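Local atomic coordinates of peptidase S8 and S53, subtilisin, kexin, sedolisin (PDB entry 4KG7), a protein that is a subtilisin-like serine protease (mycosin) of the mycobacterial ESX-3 type VII secretion system and probably cleaves peptide bonds through a catalytic charge relay. Residues A[239-244]-A[359-364]. Residues are numbered along the deposited sequence; the frame is centred on the assembly and turned at random.
Sequences DPRNWN and PSNLIG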
loop_
_atom_site.group_PDB
_atom_site.type_symbol
_atom_site.label_atom_id
_atom_site.label_comp_id
_atom_site.label_asym_id
_atom_site.label_seq_id
_atom_site.Cartn_x
_atom_site.Cartn_y
_atom_site.Cartn_z
ATOM N N ASP A 239 21.358 14.890 -9.662
ATOM C CA ASP A 239 20.799 13.732 -8.976
ATOM C C ASP A 239 20.606 14.045 -7.490
ATOM O O ASP A 239 21.178 13.384 -6.638
ATOM C CB ASP A 239 21.703 12.512 -9.151
ATOM C CG ASP A 239 21.101 11.261 -8.551
ATOM O OD1 ASP A 239 19.858 11.135 -8.539
ATOM O OD2 ASP A 239 21.882 10.407 -8.093
ATOM N N PRO A 240 19.792 15.068 -7.175
ATOM C CA PRO A 240 19.679 15.476 -5.775
ATOM C C PRO A 240 19.150 14.400 -4.817
ATOM O O PRO A 240 19.510 14.444 -3.658
ATOM C CB PRO A 240 18.729 16.683 -5.829
ATOM C CG PRO A 240 17.971 16.534 -7.091
ATOM C CD PRO A 240 18.952 15.906 -8.053
ATOM N N ARG A 241 18.363 13.455 -5.305
ATOM C CA ARG A 241 17.811 12.415 -4.417
ATOM C C ARG A 241 18.643 11.159 -4.340
ATOM O O ARG A 241 18.307 10.242 -3.586
ATOM C CB ARG A 241 16.389 12.097 -4.791
ATOM C CG ARG A 241 15.569 13.379 -4.780
ATOM C CD ARG A 241 14.127 13.160 -4.526
ATOM N NE ARG A 241 13.874 12.416 -3.296
ATOM C CZ ARG A 241 12.660 12.053 -2.924
ATOM N NH1 ARG A 241 11.600 12.432 -3.641
ATOM N NH2 ARG A 241 12.503 11.336 -1.827
ATOM N N ASN A 242 19.727 11.125 -5.102
ATOM C CA ASN A 242 20.678 10.020 -5.044
ATOM C C ASN A 242 20.111 8.704 -5.564
ATOM O O ASN A 242 20.271 7.658 -4.953
ATOM C CB ASN A 242 21.244 9.840 -3.627
ATOM C CG ASN A 242 22.558 9.076 -3.630
ATOM O OD1 ASN A 242 23.099 8.765 -4.700
ATOM N ND2 ASN A 242 23.072 8.753 -2.443
ATOM N N TRP A 243 19.492 8.764 -6.735
ATOM C CA TRP A 243 19.176 7.569 -7.502
ATOM C C TRP A 243 20.441 6.774 -7.801
ATOM O O TRP A 243 20.404 5.557 -7.815
ATOM C CB TRP A 243 18.471 7.920 -8.821
ATOM C CG TRP A 243 17.039 8.323 -8.649
ATOM C CD1 TRP A 243 16.563 9.576 -8.381
ATOM C CD2 TRP A 243 15.881 7.474 -8.745
ATOM N NE1 TRP A 243 15.208 9.557 -8.288
ATOM C CE2 TRP A 243 14.753 8.289 -8.519
ATOM C CE3 TRP A 243 15.690 6.116 -9.011
ATOM C CZ2 TRP A 243 13.431 7.787 -8.547
ATOM C CZ3 TRP A 243 14.361 5.617 -9.033
ATOM C CH2 TRP A 243 13.272 6.450 -8.803
ATOM N N ASN A 244 21.545 7.472 -8.067
ATOM C CA ASN A 244 22.793 6.806 -8.501
ATOM C C ASN A 244 23.298 5.831 -7.439
ATOM O O ASN A 244 23.907 4.798 -7.756
ATOM C CB ASN A 244 23.897 7.830 -8.773
ATOM C CG ASN A 244 23.647 8.668 -10.017
ATOM O OD1 ASN A 244 22.721 8.425 -10.797
ATOM N ND2 ASN A 244 24.468 9.679 -10.191
ATOM N N PRO A 359 12.533 17.183 -0.424
ATOM C CA PRO A 359 11.963 15.895 -0.017
ATOM C C PRO A 359 12.973 15.010 0.700
ATOM O O PRO A 359 14.179 15.054 0.453
ATOM C CB PRO A 359 11.503 15.258 -1.334
ATOM C CG PRO A 359 12.377 15.901 -2.361
ATOM C CD PRO A 359 12.578 17.309 -1.890
ATOM N N SER A 360 12.453 14.271 1.661
ATOM C CA SER A 360 13.214 13.328 2.444
ATOM C C SER A 360 13.169 11.976 1.735
ATOM O O SER A 360 12.125 11.590 1.222
ATOM C CB SER A 360 12.509 13.190 3.788
ATOM O OG SER A 360 12.958 12.053 4.504
ATOM N N ASN A 361 14.275 11.242 1.726
ATOM C CA ASN A 361 14.234 9.884 1.215
ATOM C C ASN A 361 13.606 8.909 2.213
ATOM O O ASN A 361 13.375 7.742 1.894
ATOM C CB ASN A 361 15.614 9.430 0.761
ATOM C CG ASN A 361 16.019 10.016 -0.584
ATOM O OD1 ASN A 361 15.363 10.908 -1.150
ATOM N ND2 ASN A 361 17.104 9.485 -1.126
ATOM N N LEU A 362 13.348 9.381 3.434
ATOM C CA LEU A 362 12.608 8.564 4.403
ATOM C C LEU A 362 11.095 8.792 4.299
ATOM O O LEU A 362 10.318 7.861 4.295
ATOM C CB LEU A 362 13.100 8.855 5.827
ATOM C CG LEU A 362 14.539 8.477 6.140
ATOM C CD1 LEU A 362 14.894 9.107 7.487
ATOM C CD2 LEU A 362 14.740 6.968 6.143
ATOM N N ILE A 363 10.685 10.050 4.233
ATOM C CA ILE A 363 9.265 10.397 4.352
ATOM C C ILE A 363 8.749 11.337 3.262
ATOM O O ILE A 363 7.615 11.812 3.333
ATOM C CB ILE A 363 8.911 10.900 5.771
ATOM C CG1 ILE A 363 9.657 12.187 6.085
ATOM C CG2 ILE A 363 9.180 9.802 6.794
ATOM C CD1 ILE A 363 9.220 12.826 7.394
ATOM N N GLY A 364 9.561 11.593 2.235
ATOM C CA GLY A 364 9.090 12.397 1.098
ATOM C C GLY A 364 8.756 13.798 1.567
ATOM O O GLY A 364 9.577 14.436 2.238
#
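A bend at chi3 (55°) turns the guanidinium of Arg241 back toward Asn361. The Asn361 amide is carried across to meet it, with CG beside its own backbone N (chi1 -77°). Both ends of the amide bond to Arg241, OD1 to its side chain and ND2 to its backbone. Asn361 OD1 accepts from Arg241 NE at 3.0 Å and from Arg241 NH2, also at 3.0 Å. This is a side-on grip by two nitrogens on one oxygen. OD1 lies close to the guanidinium plane, but the amide plane is turned 38° from it. NE comes nearly end-on to the C=O, whereas NH2 is tilted out of the carbonyl plane. Asn361 ND2 gives the straighter bond, to Arg241 O at 2.8 Å, with the acceptor in the amide plane. Asn361 thus bonds to both the backbone and the side chain of Arg241, and this fixes which way round its own amide lies.

Pro359 covers one face of the guanidinium, its CB 3.6 Å from Arg241 NH1 and offset toward the rim. Residues 239-242 form a type I beta turn, and the Asp239 carboxylate accepts from the backbone N of Trp243 and Asn244. Ser360 OG accepts from the N of Leu362 and Ile363, an ST turn and ST motif.

The contact lies away from the predicted catalytic residues. In the subtilisin fold it ties the loop before strand 248-251 to the loop between helices 341-350 and 370-375. Arg241 NH2 also bonds to Val281 O, at the start of edge strand 281-286 of the parallel sheet, and the Asn361 backbone pairs with Gly278 just before that strand.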